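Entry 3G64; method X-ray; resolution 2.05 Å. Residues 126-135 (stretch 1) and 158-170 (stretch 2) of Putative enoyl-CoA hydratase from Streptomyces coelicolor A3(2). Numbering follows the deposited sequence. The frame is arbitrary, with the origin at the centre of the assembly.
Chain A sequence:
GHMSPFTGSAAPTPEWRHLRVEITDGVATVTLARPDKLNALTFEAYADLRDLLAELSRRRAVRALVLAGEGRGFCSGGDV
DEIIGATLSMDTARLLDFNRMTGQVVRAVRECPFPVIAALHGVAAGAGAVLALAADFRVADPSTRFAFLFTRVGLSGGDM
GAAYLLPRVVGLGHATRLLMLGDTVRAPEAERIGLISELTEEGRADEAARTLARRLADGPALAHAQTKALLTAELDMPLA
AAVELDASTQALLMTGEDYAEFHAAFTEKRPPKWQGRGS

Stretch 1 126-135: GAGAVLALAA
Stretch 2 158-170: GDMGAAYLLPRVV

Two buried stretches of one chain pack mainly through apolar side chains, with some contacts to backbone atoms; no hydrogen bond crosses between them, and 460 Å² of surface is covered, both sides summed. Helix 127-134 follows G126 at its N-cap, whose phi of 60° favours glycine. Helix 162-170 follows G161, whose phi/psi of 96/-2 would jam a CB against the carbonyl O of M160. Their axes approach to 10.1 Å, with N-to-C directions 54° apart. The register sets V130 CA 5.9 Å from A162 CA and L133 CA 7.2 Å from L165 CA. A type I' turn, D159 to A162, closed by A162 N to D159 O at 3.0 Å, leads into the second helix, which is kinked at P167 because proline N has no hydrogen to donate.

L133 is the knob. Its CB points toward the other helix, and chi1 t with chi2 p (-176°, 63°) seats the side chain among A162, L165, L166 and V169: L133 CD2 lies 3.8 Å from L165 CB, while L133 CD1 lies 3.9 Å from L166 CD1 and 3.8 Å from V169 CG2. L166 is likewise t, p (-168°, 58°), and V169 is t (174°). L165, m, t (-70°, 168°), extends CD1 to 4.0 Å from A134 CB, where the alanine methyl adds apolar contact with little bulk.

One turn before L133, V130 (chi1 t, -171°) sets both methyls against A162 and M160; the closest pairs are V130 CG2 to A162 CB at 3.8 Å and V130 CG1 to M160 CG at 3.9 Å, with V130 CG1 also 3.6 Å from M160 O. M160, a selenomethionine at phi/psi 45/39, takes p, t, m (62°, -163°, -75°), bringing its SE to 3.6 Å from A127 CB and its CE to 4.2 Å from L131 CD2. L131 (m, t) starts with CB pointing away, yet its end comes nearer.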

ATOM      1  N   GLY A 126     -11.673 -18.389  -3.195  1.00 24.11           N
ATOM      2  CA  GLY A 126     -12.917 -17.666  -3.024  1.00 26.02           C
ATOM      3  C   GLY A 126     -13.000 -17.113  -1.621  1.00 24.60           C
ATOM      4  O   GLY A 126     -12.045 -16.517  -1.155  1.00 25.17           O
ATOM      5  N   ALA A 127     -14.125 -17.321  -0.931  1.00 24.59           N
ATOM      6  CA  ALA A 127     -14.246 -16.841   0.459  1.00 24.22           C
ATOM      7  C   ALA A 127     -13.125 -17.366   1.339  1.00 24.19           C
ATOM      8  O   ALA A 127     -12.689 -16.681   2.269  1.00 24.92           O
ATOM      9  CB  ALA A 127     -15.618 -17.214   1.057  1.00 24.27           C
ATOM     10  N   GLY A 128     -12.623 -18.567   1.035  1.00 25.43           N
ATOM     11  CA  GLY A 128     -11.511 -19.131   1.801  1.00 25.96           C
ATOM     12  C   GLY A 128     -10.247 -18.278   1.727  1.00 24.17           C
ATOM     13  O   GLY A 128      -9.549 -18.052   2.720  1.00 22.08           O
ATOM     14  N   ALA A 129      -9.960 -17.777   0.533  1.00 20.87           N
ATOM     15  CA  ALA A 129      -8.824 -16.890   0.351  1.00 20.71           C
ATOM     16  C   ALA A 129      -9.059 -15.532   1.038  1.00 19.60           C
ATOM     17  O   ALA A 129      -8.119 -14.927   1.551  1.00 23.52           O
ATOM     18  CB  ALA A 129      -8.549 -16.692  -1.173  1.00 22.10           C
ATOM     19  N   VAL A 130     -10.303 -15.048   1.074  1.00 20.51           N
ATOM     20  CA  VAL A 130     -10.526 -13.727   1.687  1.00 19.97           C
ATOM     21  C   VAL A 130     -10.477 -13.816   3.198  1.00 20.75           C
ATOM     22  O   VAL A 130      -9.972 -12.903   3.862  1.00 23.24           O
ATOM     23  CB  VAL A 130     -11.835 -13.028   1.229  1.00 26.02           C
ATOM     24  CG1 VAL A 130     -11.875 -11.522   1.762  1.00 18.31           C
ATOM     25  CG2 VAL A 130     -11.937 -13.061  -0.290  1.00 21.20           C
ATOM     26  N   LEU A 131     -10.991 -14.914   3.748  1.00 20.37           N
ATOM     27  CA  LEU A 131     -10.861 -15.146   5.183  1.00 23.34           C
ATOM     28  C   LEU A 131      -9.380 -15.218   5.572  1.00 26.58           C
ATOM     29  O   LEU A 131      -8.964 -14.629   6.563  1.00 26.05           O
ATOM     30  CB  LEU A 131     -11.563 -16.452   5.566  1.00 22.37           C
ATOM     31  CG  LEU A 131     -13.093 -16.341   5.541  1.00 24.91           C
ATOM     32  CD1 LEU A 131     -13.715 -17.694   5.911  1.00 27.83           C
ATOM     33  CD2 LEU A 131     -13.565 -15.215   6.497  1.00 29.38           C
ATOM     34  N   ALA A 132      -8.586 -15.913   4.770  1.00 23.06           N
ATOM     35  CA  ALA A 132      -7.147 -15.960   5.015  1.00 26.73           C
ATOM     36  C   ALA A 132      -6.551 -14.544   4.957  1.00 26.12           C
ATOM     37  O   ALA A 132      -5.781 -14.139   5.819  1.00 26.49           O
ATOM     38  CB  ALA A 132      -6.462 -16.880   3.993  1.00 20.03           C
ATOM     39  N   LEU A 133      -6.929 -13.788   3.934  1.00 21.03           N
ATOM     40  CA  LEU A 133      -6.390 -12.444   3.747  1.00 17.87           C
ATOM     41  C   LEU A 133      -6.768 -11.509   4.915  1.00 24.10           C
ATOM     42  O   LEU A 133      -6.016 -10.603   5.264  1.00 26.56           O
ATOM     43  CB  LEU A 133      -6.944 -11.893   2.412  1.00 21.51           C
ATOM     44  CG  LEU A 133      -6.485 -10.535   1.883  1.00 25.33           C
ATOM     45  CD1 LEU A 133      -4.976 -10.582   1.599  1.00 22.67           C
ATOM     46  CD2 LEU A 133      -7.281 -10.198   0.619  1.00 18.43           C
ATOM     47  N   ALA A 134      -7.923 -11.735   5.534  1.00 22.25           N
ATOM     48  CA  ALA A 134      -8.376 -10.858   6.616  1.00 24.77           C
ATOM     49  C   ALA A 134      -7.647 -11.132   7.942  1.00 24.05           C
ATOM     50  O   ALA A 134      -7.535 -10.255   8.800  1.00 22.54           O
ATOM     51  CB  ALA A 134      -9.891 -10.970   6.808  1.00 26.79           C
ATOM     52  N   ALA A 135      -7.160 -12.350   8.092  1.00 23.27           N
ATOM     53  CA  ALA A 135      -6.428 -12.749   9.297  1.00 23.75           C
ATOM     54  C   ALA A 135      -5.223 -11.843   9.509  1.00 24.92           C
ATOM     55  O   ALA A 135      -4.671 -11.259   8.552  1.00 25.05           O
ATOM     56  CB  ALA A 135      -5.960 -14.249   9.171  1.00 24.33           C
ATOM     57  N   GLY A 158     -14.373  -7.796  -6.052  1.00 28.77           N
ATOM     58  CA  GLY A 158     -14.631  -7.032  -4.836  1.00 35.26           C
ATOM     59  C   GLY A 158     -15.611  -7.783  -3.975  1.00 40.02           C
ATOM     60  O   GLY A 158     -16.751  -7.353  -3.799  1.00 49.86           O
ATOM     61  N   ASP A 159     -15.233  -8.958  -3.510  1.00 29.93           N
ATOM     62  CA  ASP A 159     -16.201  -9.766  -2.766  1.00 25.83           C
ATOM     63  C   ASP A 159     -15.760  -9.737  -1.315  1.00 25.55           C
ATOM     64  O   ASP A 159     -14.583  -9.997  -1.025  1.00 24.99           O
ATOM     65  CB  ASP A 159     -16.200 -11.232  -3.262  1.00 28.05           C
ATOM     66  CG  ASP A 159     -17.291 -12.090  -2.602  1.00 33.77           C
ATOM     67  OD1 ASP A 159     -18.451 -12.002  -3.013  1.00 34.72           O
ATOM     68  OD2 ASP A 159     -16.991 -12.878  -1.679  1.00 41.91           O
HETATM   69  N   MSE A 160     -16.695  -9.415  -0.429  1.00 23.39           N
HETATM   70  CA  MSE A 160     -16.486  -9.404   1.016  1.00 22.56           C
HETATM   71  C   MSE A 160     -15.175  -8.729   1.466  1.00 23.53           C
HETATM   72  O   MSE A 160     -14.509  -9.167   2.414  1.00 22.05           O
HETATM   73  CB  MSE A 160     -16.654 -10.836   1.576  1.00 22.83           C
HETATM   74  CG  MSE A 160     -15.659 -11.866   1.053  1.00 25.32           C
HETATM   75 SE   MSE A 160     -16.271 -13.725   1.392  0.77 33.07          SE
HETATM   76  CE  MSE A 160     -15.909 -13.856   3.313  1.00 20.56           C
ATOM     77  N   GLY A 161     -14.822  -7.630   0.805  1.00 20.93           N
ATOM     78  CA  GLY A 161     -13.664  -6.851   1.223  1.00 19.68           C
ATOM     79  C   GLY A 161     -12.355  -7.135   0.503  1.00 24.37           C
ATOM     80  O   GLY A 161     -11.356  -6.488   0.776  1.00 23.64           O
ATOM     81  N   ALA A 162     -12.344  -8.095  -0.414  1.00 20.58           N
ATOM     82  CA  ALA A 162     -11.094  -8.500  -1.059  1.00 21.11           C
ATOM     83  C   ALA A 162     -10.443  -7.361  -1.844  1.00 20.15           C
ATOM     84  O   ALA A 162      -9.243  -7.252  -1.877  1.00 20.78           O
ATOM     85  CB  ALA A 162     -11.339  -9.697  -1.992  1.00 15.74           C
ATOM     86  N   ALA A 163     -11.237  -6.519  -2.487  1.00 17.00           N
ATOM     87  CA  ALA A 163     -10.654  -5.456  -3.289  1.00 21.49           C
ATOM     88  C   ALA A 163     -10.174  -4.292  -2.414  1.00 24.28           C
ATOM     89  O   ALA A 163      -9.394  -3.437  -2.870  1.00 22.12           O
ATOM     90  CB  ALA A 163     -11.644  -4.952  -4.346  1.00 20.36           C
ATOM     91  N   TYR A 164     -10.631  -4.259  -1.168  1.00 22.08           N
ATOM     92  CA  TYR A 164     -10.067  -3.315  -0.192  1.00 22.76           C
ATOM     93  C   TYR A 164      -8.774  -3.898   0.399  1.00 19.66           C
ATOM     94  O   TYR A 164      -7.710  -3.239   0.420  1.00 17.95           O
ATOM     95  CB  TYR A 164     -11.085  -3.054   0.923  1.00 21.58           C
ATOM     96  CG  TYR A 164     -10.555  -2.263   2.101  1.00 20.39           C
ATOM     97  CD1 TYR A 164     -10.602  -0.855   2.113  1.00 18.47           C
ATOM     98  CD2 TYR A 164     -10.014  -2.917   3.213  1.00 21.50           C
ATOM     99  CE1 TYR A 164     -10.108  -0.122   3.208  1.00 17.55           C
ATOM    100  CE2 TYR A 164      -9.509  -2.198   4.315  1.00 19.48           C
ATOM    101  CZ  TYR A 164      -9.564  -0.811   4.313  1.00 19.67           C
ATOM    102  OH  TYR A 164      -9.065  -0.124   5.421  1.00 21.00           O
ATOM    103  N   LEU A 165      -8.844  -5.135   0.885  1.00 18.28           N
ATOM    104  CA  LEU A 165      -7.672  -5.687   1.569  1.00 20.44           C
ATOM    105  C   LEU A 165      -6.526  -6.022   0.617  1.00 22.13           C
ATOM    106  O   LEU A 165      -5.371  -5.746   0.916  1.00 19.56           O
ATOM    107  CB  LEU A 165      -8.055  -6.937   2.332  1.00 18.32           C
ATOM    108  CG  LEU A 165      -8.944  -6.708   3.553  1.00 22.21           C
ATOM    109  CD1 LEU A 165      -9.487  -8.067   4.047  1.00 19.62           C
ATOM    110  CD2 LEU A 165      -8.180  -5.968   4.672  1.00 20.00           C
ATOM    111  N   LEU A 166      -6.826  -6.619  -0.532  1.00 19.19           N
ATOM    112  CA  LEU A 166      -5.722  -7.204  -1.303  1.00 17.19           C
ATOM    113  C   LEU A 166      -4.690  -6.155  -1.729  1.00 19.24           C
ATOM    114  O   LEU A 166      -3.500  -6.363  -1.540  1.00 24.58           O
ATOM    115  CB  LEU A 166      -6.210  -8.067  -2.476  1.00 15.89           C
ATOM    116  CG  LEU A 166      -5.134  -8.952  -3.149  1.00 17.02           C
ATOM    117  CD1 LEU A 166      -4.426  -9.961  -2.198  1.00 19.66           C
ATOM    118  CD2 LEU A 166      -5.767  -9.675  -4.337  1.00 14.20           C
ATOM    119  N   PRO A 167      -5.132  -5.020  -2.296  1.00 21.03           N
ATOM    120  CA  PRO A 167      -4.086  -4.058  -2.676  1.00 17.92           C
ATOM    121  C   PRO A 167      -3.322  -3.531  -1.476  1.00 21.54           C
ATOM    122  O   PRO A 167      -2.186  -3.063  -1.666  1.00 20.92           O
ATOM    123  CB  PRO A 167      -4.851  -2.871  -3.285  1.00 18.00           C
ATOM    124  CG  PRO A 167      -6.261  -3.247  -3.297  1.00 22.21           C
ATOM    125  CD  PRO A 167      -6.471  -4.632  -2.763  1.00 18.16           C
ATOM    126  N   ARG A 168      -3.927  -3.547  -0.287  1.00 16.76           N
ATOM    127  CA  ARG A 168      -3.225  -3.044   0.896  1.00 16.24           C
ATOM    128  C   ARG A 168      -2.209  -4.061   1.434  1.00 22.02           C
ATOM    129  O   ARG A 168      -1.326  -3.707   2.228  1.00 19.83           O
ATOM    130  CB  ARG A 168      -4.219  -2.636   1.997  1.00 17.63           C
ATOM    131  CG  ARG A 168      -4.917  -1.310   1.626  1.00 17.52           C
ATOM    132  CD  ARG A 168      -6.181  -1.105   2.414  1.00 20.05           C
ATOM    133  NE  ARG A 168      -6.743   0.234   2.165  1.00 19.66           N
ATOM    134  CZ  ARG A 168      -7.562   0.547   1.155  1.00 20.06           C
ATOM    135  NH1 ARG A 168      -7.901  -0.370   0.252  1.00 19.62           N
ATOM    136  NH2 ARG A 168      -8.044   1.800   1.050  1.00 19.65           N
ATOM    137  N   VAL A 169      -2.322  -5.306   0.977  1.00 20.93           N
ATOM    138  CA  VAL A 169      -1.365  -6.340   1.383  1.00 21.12           C
ATOM    139  C   VAL A 169      -0.271  -6.508   0.328  1.00 19.66           C
ATOM    140  O   VAL A 169       0.907  -6.559   0.661  1.00 23.16           O
ATOM    141  CB  VAL A 169      -2.081  -7.693   1.674  1.00 24.63           C
ATOM    142  CG1 VAL A 169      -1.065  -8.813   1.962  1.00 25.44           C
ATOM    143  CG2 VAL A 169      -3.033  -7.528   2.865  1.00 18.86           C
ATOM    144  N   VAL A 170      -0.650  -6.574  -0.945  1.00 19.33           N
ATOM    145  CA  VAL A 170       0.303  -6.943  -1.985  1.00 20.99           C
ATOM    146  C   VAL A 170       0.579  -5.847  -3.013  1.00 27.08           C
ATOM    147  O   VAL A 170       1.362  -6.059  -3.931  1.00 28.08           O
ATOM    148  CB  VAL A 170      -0.135  -8.244  -2.728  1.00 21.59           C
ATOM    149  CG1 VAL A 170      -0.300  -9.404  -1.743  1.00 19.32           C
ATOM    150  CG2 VAL A 170      -1.455  -8.025  -3.551  1.00 17.13           C
TER